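Replicative DNA helicase (Mycobacterium chimaera, PDB 6RIY) probably unwinds DNA at the expense of ATP, and the part crystallised is its intein, a protein-splicing element expected to excise itself from the precursor. Local coordinates at residues W67-G72 with G82-V87; Y49-S54 with R74-L79; L8-G13 with D24-A29; L4-P9 with Y134-G139. All coordinates share one frame; numbering follows the deposited sequence.

Interaction 1 of 4, residues W67-G72 with G82-V87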
loop_
_atom_site.group_PDB
_atom_site.type_symbol
_atom_site.label_atom_id
_atom_site.label_comp_id
_atom_site.label_asym_id
_atom_site.label_seq_id
_atom_site.Cartn_x
_atom_site.Cartn_y
_atom_site.Cartn_z
ATOM N N TRP A 67 0.687 -6.996 -2.851
ATOM C CA TRP A 67 -0.573 -6.906 -2.122
ATOM C C TRP A 67 -0.905 -8.283 -1.563
ATOM O O TRP A 67 -0.834 -9.278 -2.299
ATOM C CB TRP A 67 -1.709 -6.439 -3.039
ATOM C CG TRP A 67 -1.449 -5.101 -3.667
ATOM C CD1 TRP A 67 -0.791 -4.862 -4.837
ATOM C CD2 TRP A 67 -1.829 -3.824 -3.146
ATOM N NE1 TRP A 67 -0.741 -3.508 -5.081
ATOM C CE2 TRP A 67 -1.370 -2.850 -4.056
ATOM C CE3 TRP A 67 -2.520 -3.409 -2.001
ATOM C CZ2 TRP A 67 -1.580 -1.486 -3.859
ATOM C CZ3 TRP A 67 -2.718 -2.051 -1.803
ATOM C CH2 TRP A 67 -2.245 -1.108 -2.727
ATOM N N PRO A 68 -1.295 -8.384 -0.300
ATOM C CA PRO A 68 -1.670 -9.693 0.264
ATOM C C PRO A 68 -3.103 -10.053 -0.101
ATOM O O PRO A 68 -4.048 -9.413 0.366
ATOM C CB PRO A 68 -1.512 -9.470 1.773
ATOM C CG PRO A 68 -1.867 -8.013 1.956
ATOM C CD PRO A 68 -1.370 -7.298 0.694
ATOM N N THR A 69 -3.274 -11.100 -0.910
ATOM C CA THR A 69 -4.616 -11.592 -1.225
ATOM C C THR A 69 -4.819 -12.993 -0.671
ATOM O O THR A 69 -3.878 -13.683 -0.284
ATOM C CB THR A 69 -4.901 -11.599 -2.733
ATOM O OG1 THR A 69 -4.370 -12.794 -3.330
ATOM C CG2 THR A 69 -4.316 -10.373 -3.396
ATOM N N SER A 70 -6.080 -13.425 -0.651
ATOM C CA SER A 70 -6.379 -14.743 -0.108
ATOM C C SER A 70 -5.781 -15.878 -0.929
ATOM O O SER A 70 -5.645 -16.987 -0.407
ATOM C CB SER A 70 -7.894 -14.943 -0.002
ATOM O OG SER A 70 -8.481 -14.868 -1.288
ATOM N N GLY A 71 -5.443 -15.646 -2.192
ATOM C CA GLY A 71 -4.816 -16.657 -3.019
ATOM C C GLY A 71 -3.317 -16.514 -3.150
ATOM O O GLY A 71 -2.671 -17.366 -3.777
ATOM N N GLY A 72 -2.742 -15.467 -2.587
ATOM C CA GLY A 72 -1.306 -15.281 -2.638
ATOM C C GLY A 72 -0.953 -13.811 -2.709
ATOM O O GLY A 72 -1.813 -12.936 -2.763
ATOM N N GLY A 82 -12.723 -8.547 -8.943
ATOM C CA GLY A 82 -13.577 -9.565 -8.326
ATOM C C GLY A 82 -12.870 -10.787 -7.779
ATOM O O GLY A 82 -13.134 -11.199 -6.646
ATOM N N ALA A 83 -11.952 -11.370 -8.556
ATOM C CA ALA A 83 -11.313 -12.622 -8.163
ATOM C C ALA A 83 -10.440 -12.489 -6.919
ATOM O O ALA A 83 -10.183 -13.505 -6.263
ATOM C CB ALA A 83 -10.470 -13.167 -9.317
ATOM N N ASP A 84 -9.990 -11.279 -6.579
ATOM C CA ASP A 84 -8.979 -11.071 -5.546
ATOM C C ASP A 84 -9.560 -10.308 -4.357
ATOM O O ASP A 84 -10.255 -9.305 -4.538
ATOM C CB ASP A 84 -7.770 -10.326 -6.123
ATOM C CG ASP A 84 -6.882 -11.222 -6.976
ATOM O OD1 ASP A 84 -6.789 -12.431 -6.683
ATOM O OD2 ASP A 84 -6.268 -10.718 -7.942
ATOM N N ARG A 85 -9.303 -10.813 -3.146
ATOM C CA ARG A 85 -9.661 -10.150 -1.896
ATOM C C ARG A 85 -8.419 -9.988 -1.031
ATOM O O ARG A 85 -7.628 -10.926 -0.892
ATOM C CB ARG A 85 -10.696 -10.941 -1.088
ATOM C CG ARG A 85 -12.110 -10.919 -1.627
ATOM C CD ARG A 85 -13.053 -11.625 -0.656
ATOM N NE ARG A 85 -14.359 -11.873 -1.252
ATOM C CZ ARG A 85 -15.354 -10.993 -1.262
ATOM N NH1 ARG A 85 -15.192 -9.796 -0.709
ATOM N NH2 ARG A 85 -16.512 -11.312 -1.827
ATOM N N ILE A 86 -8.282 -8.815 -0.421
ATOM C CA ILE A 86 -7.188 -8.537 0.507
ATOM C C ILE A 86 -7.501 -9.189 1.851
ATOM O O ILE A 86 -8.547 -8.924 2.456
ATOM C CB ILE A 86 -6.974 -7.027 0.672
ATOM C CG1 ILE A 86 -6.648 -6.362 -0.673
ATOM C CG2 ILE A 86 -5.904 -6.768 1.712
ATOM C CD1 ILE A 86 -5.259 -6.700 -1.230
ATOM N N VAL A 87 -6.582 -10.023 2.339
ATOM C CA VAL A 87 -6.820 -10.846 3.520
ATOM C C VAL A 87 -5.607 -10.767 4.440
ATOM O O VAL A 87 -4.463 -10.860 3.977
ATOM C CB VAL A 87 -7.118 -12.310 3.126
ATOM C CG1 VAL A 87 -6.691 -13.268 4.229
ATOM C CG2 VAL A 87 -8.604 -12.486 2.795
HETATM O O HOH W 1 -4.831 -14.340 -5.801
HETATM O O HOH W 2 -7.983 -13.326 -3.243
#
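Ile86 lies along the carbonyl of Pro68. Ile86 CB sits 3.8 Å from Pro68 O. The Ile86 CG2 branch, anti to the backbone N, comes to 3.5 Å of the same Pro68 O and faces the Pro68 ring. CG1 takes the position anti to the carbonyl carbon (chi1 -59°) and passes Pro68 O at a longer distance. A chi2 of -71° then bends the tip, and Ile86 CD1 ends 3.4 Å from Pro68 O. Ile86 CD1 also packs against Trp67 CB at 4.0 Å.

The two strands cross at 95°, so their pairing is a single bridge, Thr69 with Ile86. Val87 N donates to Pro68 O at 3.3 Å, from above the carbonyl plane. Ser70 N donates to Arg85 O at 2.9 Å, nearly along the C=O axis. CA-H...O contacts from Ile86 and Thr69 reach the same two carbonyls.

Thr69 OG1 holds the crowded position and donates to Gly72 O at 2.6 Å, on a lone pair. It also accepts from Gly71 N, which makes an ST turn. One water links Thr69 OG1 to Asp84 OD1, and Arg80 holds Asp84 in a salt bridge. A second water joins Ser70 OG to Arg85 N.

Trp67 NE1 is bonded to Ser76 OG, and its ring meets His65 edge-to-face. Trp67 beside Thr143 is consistent with the Trp-Cys-Thr signature of class 3 inteins, to which this one probably belongs. The type I turn from Thr69 to Gly72 closes a hairpin laid across edge strand 85-87, within the all-beta Hedgehog/Intein fold.

Interaction 2 of 4, residues Y49-S54 with R74-L79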
loop_
_atom_site.group_PDB
_atom_site.type_symbol
_atom_site.label_atom_id
_atom_site.label_comp_id
_atom_site.label_asym_id
_atom_site.label_seq_id
_atom_site.Cartn_x
_atom_site.Cartn_y
_atom_site.Cartn_z
ATOM N N TYR A 49 0.131 1.749 -11.537
ATOM C CA TYR A 49 -1.215 1.213 -11.631
ATOM C C TYR A 49 -2.131 1.903 -10.634
ATOM O O TYR A 49 -1.734 2.180 -9.501
ATOM C CB TYR A 49 -1.223 -0.293 -11.352
ATOM C CG TYR A 49 -0.851 -1.118 -12.549
ATOM C CD1 TYR A 49 0.435 -1.081 -13.068
ATOM C CD2 TYR A 49 -1.787 -1.926 -13.170
ATOM C CE1 TYR A 49 0.770 -1.831 -14.182
ATOM C CE2 TYR A 49 -1.460 -2.684 -14.275
ATOM C CZ TYR A 49 -0.182 -2.631 -14.777
ATOM O OH TYR A 49 0.148 -3.385 -15.878
ATOM N N GLU A 50 -3.369 2.151 -11.048
ATOM C CA GLU A 50 -4.411 2.620 -10.145
ATOM C C GLU A 50 -5.223 1.417 -9.666
ATOM O O GLU A 50 -5.880 0.751 -10.467
ATOM C CB GLU A 50 -5.289 3.636 -10.868
ATOM C CG GLU A 50 -6.393 4.242 -10.056
ATOM C CD GLU A 50 -6.985 5.456 -10.737
ATOM O OE1 GLU A 50 -6.286 6.484 -10.837
ATOM O OE2 GLU A 50 -8.143 5.381 -11.191
ATOM N N VAL A 51 -5.171 1.136 -8.366
ATOM C CA VAL A 51 -5.866 -0.002 -7.776
ATOM C C VAL A 51 -7.059 0.527 -6.994
ATOM O O VAL A 51 -6.898 1.329 -6.069
ATOM C CB VAL A 51 -4.943 -0.834 -6.874
ATOM C CG1 VAL A 51 -5.651 -2.126 -6.467
ATOM C CG2 VAL A 51 -3.616 -1.106 -7.577
ATOM N N GLU A 52 -8.248 0.081 -7.371
ATOM C CA GLU A 52 -9.502 0.517 -6.768
ATOM C C GLU A 52 -10.088 -0.630 -5.962
ATOM O O GLU A 52 -10.211 -1.752 -6.470
ATOM C CB GLU A 52 -10.483 0.974 -7.849
ATOM C CG GLU A 52 -11.796 1.496 -7.330
ATOM C CD GLU A 52 -12.749 1.860 -8.449
ATOM O OE1 GLU A 52 -13.298 2.980 -8.412
ATOM O OE2 GLU A 52 -12.945 1.028 -9.367
ATOM N N PHE A 53 -10.445 -0.347 -4.714
ATOM C CA PHE A 53 -10.981 -1.369 -3.821
ATOM C C PHE A 53 -12.476 -1.187 -3.631
ATOM O O PHE A 53 -13.047 -0.155 -3.970
ATOM C CB PHE A 53 -10.249 -1.334 -2.485
ATOM C CG PHE A 53 -8.786 -1.610 -2.623
ATOM C CD1 PHE A 53 -8.316 -2.914 -2.652
ATOM C CD2 PHE A 53 -7.888 -0.568 -2.748
ATOM C CE1 PHE A 53 -6.959 -3.181 -2.787
ATOM C CE2 PHE A 53 -6.523 -0.822 -2.897
ATOM C CZ PHE A 53 -6.065 -2.142 -2.908
ATOM N N SER A 54 -13.113 -2.223 -3.079
ATOM C CA SER A 54 -14.562 -2.215 -2.932
ATOM C C SER A 54 -15.053 -1.225 -1.883
ATOM O O SER A 54 -16.258 -0.955 -1.838
ATOM C CB SER A 54 -15.061 -3.617 -2.584
ATOM O OG SER A 54 -14.396 -4.105 -1.433
ATOM N N ARG A 74 0.183 -10.753 -4.764
ATOM C CA ARG A 74 0.069 -10.329 -6.153
ATOM C C ARG A 74 0.654 -8.937 -6.314
ATOM O O ARG A 74 0.551 -8.107 -5.414
ATOM C CB ARG A 74 -1.389 -10.322 -6.628
ATOM C CG ARG A 74 -2.032 -11.700 -6.613
ATOM C CD ARG A 74 -3.229 -11.779 -7.562
ATOM N NE ARG A 74 -3.490 -13.156 -7.980
ATOM C CZ ARG A 74 -3.429 -13.588 -9.238
ATOM N NH1 ARG A 74 -3.131 -12.750 -10.224
ATOM N NH2 ARG A 74 -3.679 -14.860 -9.516
ATOM N N THR A 75 1.274 -8.692 -7.458
ATOM C CA THR A 75 1.681 -7.331 -7.762
ATOM C C THR A 75 0.496 -6.554 -8.313
ATOM O O THR A 75 -0.505 -7.134 -8.735
ATOM C CB THR A 75 2.821 -7.313 -8.775
ATOM O OG1 THR A 75 2.321 -7.777 -10.028
ATOM C CG2 THR A 75 3.954 -8.214 -8.322
ATOM N N SER A 76 0.611 -5.220 -8.292
ATOM C CA SER A 76 -0.469 -4.389 -8.818
ATOM C C SER A 76 -0.862 -4.826 -10.219
ATOM O O SER A 76 -2.050 -4.880 -10.551
ATOM C CB SER A 76 -0.055 -2.911 -8.835
ATOM O OG SER A 76 0.625 -2.532 -7.652
ATOM N N ALA A 77 0.127 -5.164 -11.048
ATOM C CA ALA A 77 -0.129 -5.528 -12.439
ATOM C C ALA A 77 -0.827 -6.875 -12.582
ATOM O O ALA A 77 -1.331 -7.181 -13.667
ATOM C CB ALA A 77 1.180 -5.552 -13.224
ATOM N N GLN A 78 -0.846 -7.693 -11.535
ATOM C CA GLN A 78 -1.513 -8.984 -11.603
ATOM C C GLN A 78 -2.863 -8.996 -10.901
ATOM O O GLN A 78 -3.532 -10.031 -10.916
ATOM C CB GLN A 78 -0.617 -10.079 -11.012
ATOM N N LEU A 79 -3.289 -7.888 -10.293
ATOM C CA LEU A 79 -4.544 -7.894 -9.548
ATOM C C LEU A 79 -5.745 -8.025 -10.486
ATOM O O LEU A 79 -5.762 -7.456 -11.576
ATOM C CB LEU A 79 -4.665 -6.629 -8.713
ATOM C CG LEU A 79 -3.739 -6.564 -7.494
ATOM C CD1 LEU A 79 -3.846 -5.207 -6.833
ATOM C CD2 LEU A 79 -4.067 -7.671 -6.495
#
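The Tyr49 ring lies flat over the start of the 3-10 segment 76-78. Its CG is anti to the carbonyl carbon (chi1 -82°), which turns one ring face to Ser76 and Ala77. Ala77 CA stands 3.9 Å from the centroid of the Tyr49 ring, 21° off the normal, a CH-pi contact. Ala77 CB is moved toward the hydroxyl end and lies 3.6 Å from Tyr49 CZ. At the other end of the side chain, Tyr49 CB meets Ser76 CB at 3.8 Å.

Val51 and Leu79 cross at about a right angle. Leu79 CD1 touches Val51 CG1 at 3.6 Å and lies farther from CG2. Val51 CG2, anti to its carbonyl carbon, is turned between Leu79 CD1 and Ser76 CB. No hydrogen bond spans the two segments, so the join is apolar. Ser76 OG is bonded to Asp62 O, which ties the 3-10 turn to its surroundings. The turn is closed by Gln78 N to Thr75 O, and Arg74 NH1 also donates to Gln78 O at 2.8 Å, from above the carbonyl plane.

Strand 48-53 runs between strands 58-62 and 107-117 of its antiparallel sheet. The turn after strand 72-75 packs on it, with Leu79 also against Trp67 and Thr69 of strand 66-69.

Interaction 3 of 4, residues L8-G13 with D24-A29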
loop_
_atom_site.group_PDB
_atom_site.type_symbol
_atom_site.label_atom_id
_atom_site.label_comp_id
_atom_site.label_asym_id
_atom_site.label_seq_id
_atom_site.Cartn_x
_atom_site.Cartn_y
_atom_site.Cartn_z
ATOM N N LEU A 8 -1.538 7.862 4.421
ATOM C CA LEU A 8 -1.288 6.697 5.262
ATOM C C LEU A 8 -1.756 6.981 6.679
ATOM O O LEU A 8 -1.399 8.023 7.236
ATOM C CB LEU A 8 0.211 6.352 5.285
ATOM C CG LEU A 8 0.881 6.211 3.922
ATOM C CD1 LEU A 8 2.382 5.958 4.107
ATOM C CD2 LEU A 8 0.241 5.063 3.156
ATOM N N PRO A 9 -2.522 6.089 7.309
ATOM C CA PRO A 9 -2.915 6.334 8.697
ATOM C C PRO A 9 -1.736 6.148 9.636
ATOM O O PRO A 9 -0.865 5.304 9.422
ATOM C CB PRO A 9 -3.992 5.272 8.954
ATOM C CG PRO A 9 -3.593 4.152 8.070
ATOM C CD PRO A 9 -3.013 4.789 6.816
ATOM N N THR A 10 -1.713 6.950 10.688
ATOM C CA THR A 10 -0.721 6.870 11.748
ATOM C C THR A 10 -1.452 6.781 13.073
ATOM O O THR A 10 -2.672 6.968 13.128
ATOM C CB THR A 10 0.199 8.099 11.731
ATOM O OG1 THR A 10 -0.547 9.243 12.154
ATOM C CG2 THR A 10 0.734 8.327 10.332
ATOM N N PRO A 11 -0.742 6.488 14.168
ATOM C CA PRO A 11 -1.427 6.465 15.474
ATOM C C PRO A 11 -2.115 7.776 15.827
ATOM O O PRO A 11 -3.143 7.756 16.518
ATOM C CB PRO A 11 -0.295 6.133 16.458
ATOM C CG PRO A 11 0.672 5.364 15.667
ATOM C CD PRO A 11 0.632 5.957 14.275
ATOM N N THR A 12 -1.599 8.911 15.354
ATOM C CA THR A 12 -2.183 10.210 15.662
ATOM C C THR A 12 -3.070 10.763 14.555
ATOM O O THR A 12 -3.945 11.588 14.841
ATOM C CB THR A 12 -1.082 11.232 15.957
ATOM O OG1 THR A 12 -0.274 11.408 14.789
ATOM C CG2 THR A 12 -0.212 10.758 17.109
ATOM N N GLY A 13 -2.869 10.351 13.306
ATOM C CA GLY A 13 -3.720 10.869 12.254
ATOM C C GLY A 13 -3.421 10.347 10.865
ATOM O O GLY A 13 -3.628 9.165 10.571
ATOM N N ASP A 24 9.390 7.156 11.748
ATOM C CA ASP A 24 7.970 7.460 11.865
ATOM C C ASP A 24 7.173 6.189 12.140
ATOM O O ASP A 24 7.561 5.092 11.734
ATOM C CB ASP A 24 7.446 8.097 10.576
ATOM C CG ASP A 24 7.943 9.511 10.370
ATOM O OD1 ASP A 24 8.669 10.032 11.253
ATOM O OD2 ASP A 24 7.618 10.097 9.312
ATOM N N GLU A 25 6.031 6.352 12.810
ATOM C CA GLU A 25 5.100 5.256 13.061
ATOM C C GLU A 25 3.992 5.260 12.010
ATOM O O GLU A 25 3.301 6.271 11.832
ATOM C CB GLU A 25 4.492 5.362 14.459
ATOM C CG GLU A 25 5.457 5.004 15.578
ATOM C CD GLU A 25 4.771 4.881 16.918
ATOM O OE1 GLU A 25 3.801 5.629 17.164
ATOM O OE2 GLU A 25 5.207 4.037 17.731
ATOM N N LEU A 26 3.829 4.134 11.322
ATOM C CA LEU A 26 2.645 3.840 10.531
ATOM C C LEU A 26 1.818 2.817 11.308
ATOM O O LEU A 26 2.056 2.598 12.500
ATOM C CB LEU A 26 3.038 3.338 9.132
ATOM C CG LEU A 26 3.910 4.257 8.265
ATOM C CD1 LEU A 26 4.379 3.526 7.007
ATOM C CD2 LEU A 26 3.175 5.548 7.906
ATOM N N LEU A 27 0.864 2.167 10.644
ATOM C CA LEU A 27 0.062 1.124 11.269
ATOM C C LEU A 27 0.292 -0.197 10.556
ATOM O O LEU A 27 0.258 -0.259 9.329
ATOM C CB LEU A 27 -1.425 1.465 11.227
ATOM C CG LEU A 27 -1.820 2.785 11.884
ATOM C CD1 LEU A 27 -3.342 2.949 11.788
ATOM C CD2 LEU A 27 -1.343 2.839 13.329
ATOM N N GLY A 28 0.497 -1.255 11.329
ATOM C CA GLY A 28 0.579 -2.584 10.762
ATOM C C GLY A 28 -0.783 -3.146 10.417
ATOM O O GLY A 28 -1.825 -2.525 10.623
ATOM N N ALA A 29 -0.766 -4.380 9.907
ATOM C CA ALA A 29 -2.007 -5.033 9.505
ATOM C C ALA A 29 -2.937 -5.279 10.680
ATOM O O ALA A 29 -4.141 -5.464 10.473
ATOM C CB ALA A 29 -1.707 -6.358 8.803
HETATM O O HOH W 3 -0.095 2.996 8.011
#
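The flat groups here are the Pro9 carbonyl and the Glu25 carboxylate, set beside the puckered rings of Pro9 and Pro11. Leu27 meets the Pro9 carbonyl and both proline rings with its forked end. Its CG is anti to the carbonyl carbon (chi1 -58°), and Leu27 CG lies 3.6 Å from Pro9 O. From there the fork opens: Leu27 CD1 touches Pro9 CB at 3.7 Å, and CD2 goes to the other proline. Leu27 CD2 is 3.8 Å from Pro11 CD, the two side chains sliding past each other in opposite directions. Glu25 crosses the Pro11 ring at about a right angle, and Glu25 OE1 of the carboxylate lies 3.5 Å from Pro11 CG. Pro11 therefore sits between a leucine methyl and a glutamate.

Leu8 and Leu26 cross obliquely farther in, with Leu8 CD1 3.9 Å from Leu26 CD2. Thr10 rests its CB and CG2 on Glu25 O. Thr10 OG1, in the crowded position (chi1 70°), accepts from Gly13 N at 2.8 Å, an ST motif. Thr10 N in turn donates to Gly13 O, so the bend after Pro9 is held by bonds of its own.

No direct hydrogen bond joins the segments. A water fills that role: it donates to Pro9 O and accepts from Leu27 N at 2.9 Å.

Strand 25-27 is an outermost strand of a four-stranded antiparallel sheet, paired with strand 33-39. Strand 7-9 forms a hairpin with strand 14-16. The contact packs the turn of this N-terminal hairpin on that sheet edge, within the beta-rich Hedgehog/Intein fold.

Interaction 4 of 4, residues L4-P9 with Y134-G139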
loop_
_atom_site.group_PDB
_atom_site.type_symbol
_atom_site.label_atom_id
_atom_site.label_comp_id
_atom_site.label_asym_id
_atom_site.label_seq_id
_atom_site.Cartn_x
_atom_site.Cartn_y
_atom_site.Cartn_z
ATOM N N LEU A 4 3.414 9.397 -3.960
ATOM C CA LEU A 4 3.721 10.308 -2.859
ATOM C C LEU A 4 2.477 10.865 -2.194
ATOM O O LEU A 4 2.524 11.227 -1.014
ATOM C CB LEU A 4 4.560 11.478 -3.354
ATOM C CG LEU A 4 5.870 11.187 -4.089
ATOM C CD1 LEU A 4 6.675 12.485 -4.219
ATOM C CD2 LEU A 4 6.649 10.135 -3.333
ATOM N N TYR A 5 1.387 11.015 -2.941
ATOM C CA TYR A 5 0.187 11.634 -2.395
ATOM C C TYR A 5 -0.696 10.645 -1.661
ATOM O O TYR A 5 -1.786 11.033 -1.216
ATOM C CB TYR A 5 -0.624 12.338 -3.493
ATOM C CG TYR A 5 -0.958 11.501 -4.724
ATOM C CD1 TYR A 5 -1.724 10.348 -4.625
ATOM C CD2 TYR A 5 -0.544 11.901 -5.987
ATOM C CE1 TYR A 5 -2.036 9.596 -5.738
ATOM C CE2 TYR A 5 -0.855 11.157 -7.112
ATOM C CZ TYR A 5 -1.597 10.004 -6.978
ATOM O OH TYR A 5 -1.917 9.263 -8.089
ATOM N N THR A 6 -0.256 9.398 -1.528
ATOM C CA THR A 6 -1.066 8.385 -0.859
ATOM C C THR A 6 -1.175 8.730 0.616
ATOM O O THR A 6 -0.143 8.862 1.283
ATOM C CB THR A 6 -0.471 6.988 -0.993
ATOM O OG1 THR A 6 -0.227 6.670 -2.371
ATOM C CG2 THR A 6 -1.451 5.960 -0.404
ATOM N N PRO A 7 -2.375 8.914 1.156
ATOM C CA PRO A 7 -2.501 9.131 2.601
ATOM C C PRO A 7 -2.321 7.815 3.343
ATOM O O PRO A 7 -2.852 6.778 2.940
ATOM C CB PRO A 7 -3.925 9.675 2.757
ATOM C CG PRO A 7 -4.675 9.060 1.614
ATOM C CD PRO A 7 -3.683 8.902 0.477
ATOM N N LEU A 8 -1.538 7.862 4.421
ATOM C CA LEU A 8 -1.288 6.697 5.262
ATOM C C LEU A 8 -1.756 6.981 6.679
ATOM O O LEU A 8 -1.399 8.023 7.236
ATOM C CB LEU A 8 0.211 6.352 5.285
ATOM C CG LEU A 8 0.881 6.211 3.922
ATOM C CD1 LEU A 8 2.382 5.958 4.107
ATOM C CD2 LEU A 8 0.241 5.063 3.156
ATOM N N PRO A 9 -2.522 6.089 7.309
ATOM C CA PRO A 9 -2.915 6.334 8.697
ATOM C C PRO A 9 -1.736 6.148 9.636
ATOM O O PRO A 9 -0.865 5.304 9.422
ATOM C CB PRO A 9 -3.992 5.272 8.954
ATOM C CG PRO A 9 -3.593 4.152 8.070
ATOM C CD PRO A 9 -3.013 4.789 6.816
ATOM N N TYR A 134 1.660 -2.747 6.114
ATOM C CA TYR A 134 1.210 -1.487 6.688
ATOM C C TYR A 134 -0.090 -1.097 6.002
ATOM O O TYR A 134 -0.419 -1.611 4.932
ATOM C CB TYR A 134 2.270 -0.368 6.581
ATOM C CG TYR A 134 2.650 0.102 5.181
ATOM C CD1 TYR A 134 3.612 -0.574 4.443
ATOM C CD2 TYR A 134 2.059 1.233 4.603
ATOM C CE1 TYR A 134 3.971 -0.158 3.179
ATOM C CE2 TYR A 134 2.415 1.656 3.334
ATOM C CZ TYR A 134 3.376 0.956 2.627
ATOM O OH TYR A 134 3.759 1.355 1.364
ATOM N N LEU A 135 -0.840 -0.190 6.632
ATOM C CA LEU A 135 -2.132 0.229 6.085
ATOM C C LEU A 135 -1.967 1.451 5.192
ATOM O O LEU A 135 -1.187 2.351 5.504
ATOM C CB LEU A 135 -3.117 0.559 7.202
ATOM C CG LEU A 135 -3.304 -0.539 8.248
ATOM C CD1 LEU A 135 -4.392 -0.140 9.248
ATOM C CD2 LEU A 135 -3.662 -1.842 7.523
ATOM N N ALA A 136 -2.729 1.497 4.098
ATOM C CA ALA A 136 -2.584 2.594 3.144
ATOM C C ALA A 136 -3.930 3.019 2.583
ATOM O O ALA A 136 -4.844 2.204 2.431
ATOM C CB ALA A 136 -1.670 2.203 1.980
ATOM N N GLY A 137 -4.028 4.300 2.228
ATOM C CA GLY A 137 -5.226 4.835 1.624
ATOM C C GLY A 137 -6.274 5.175 2.666
ATOM O O GLY A 137 -6.198 4.787 3.833
ATOM N N ARG A 138 -7.287 5.923 2.224
ATOM C CA ARG A 138 -8.275 6.410 3.180
ATOM C C ARG A 138 -9.007 5.259 3.867
ATOM O O ARG A 138 -9.442 5.398 5.018
ATOM C CB ARG A 138 -9.252 7.363 2.487
ATOM C CG ARG A 138 -10.249 6.721 1.559
ATOM C CD ARG A 138 -10.876 7.796 0.675
ATOM N NE ARG A 138 -11.688 7.233 -0.395
ATOM C CZ ARG A 138 -12.973 7.508 -0.576
ATOM N NH1 ARG A 138 -13.587 8.353 0.235
ATOM N NH2 ARG A 138 -13.637 6.956 -1.579
ATOM N N GLY A 139 -9.137 4.119 3.191
ATOM C CA GLY A 139 -9.738 2.934 3.780
ATOM C C GLY A 139 -8.819 2.067 4.605
ATOM O O GLY A 139 -9.269 1.046 5.146
HETATM O O HOH W 3 -0.095 2.996 8.011
#
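Leu8 CD2 is the apolar centre of this contact. Leu8 CD2 presses on Ala136 CB at 3.6 Å. The same methyl meets the Tyr134 ring at its edge, near the ring plane, with Leu8 CD2 4.0 Å from Tyr134 CE2. Tyr134 CG takes the crowded position between the backbone N and the carbonyl carbon (chi1 65°), and this rotation leaves CE2 at the ring edge facing the leucine methyl. Next to this pair, Pro9 and Leu135 cross at about a right angle. Pro9 CG lies 3.7 Å from Leu135 CB, and Pro9 CD comes to 3.3 Å of Leu135 O.

Farther out, the Thr6 methyl CG2 approaches Gly137 N, while Thr6 OG1 is bonded to Ala3 O. The direct polar link is one backbone hydrogen bond: Gly137 N donates to Pro7 O at 2.8 Å, nearly along the C=O axis. Gly137 has a positive phi (82°), where the chain leaves the strand. At the other end, the water held by Pro9 O also donates to Leu135 O at 2.8 Å. Arg138 is exposed, its CB directed away from segment 4-9, and its NH2 bonds Gly56 O.

Strands 7-9 and 134-136 run at 135° to each other, so they diverge after a brief meeting. Each belongs to its own two-stranded hairpin. The contact brings a segment near the N-terminus against the hairpin that leads to the C-terminus, as the Hedgehog/Intein fold does to bring the two splice junctions near each other.

Interactions 3 and 4 share strand 7-9 and lie about 9 Å apart between centres. They touch through Leu27 O and Leu135 N, a probable hydrogen bond, and one water serves both. Interactions 1 and 2 form a second pair, about 10 Å apart between centres, joined by hairpin 66-69/72-75 and the sheet containing strands 48-53 and 85-87. Interactions 1 and 4 have centres about 18 Å apart and lie on opposite sides of the chain's centre. Along the chain, interaction 3 closes first, then 1 and 2 interleave, and interaction 4 spans both. Interaction 4 thus brings segments near the two chain ends together, as protein splicing probably requires.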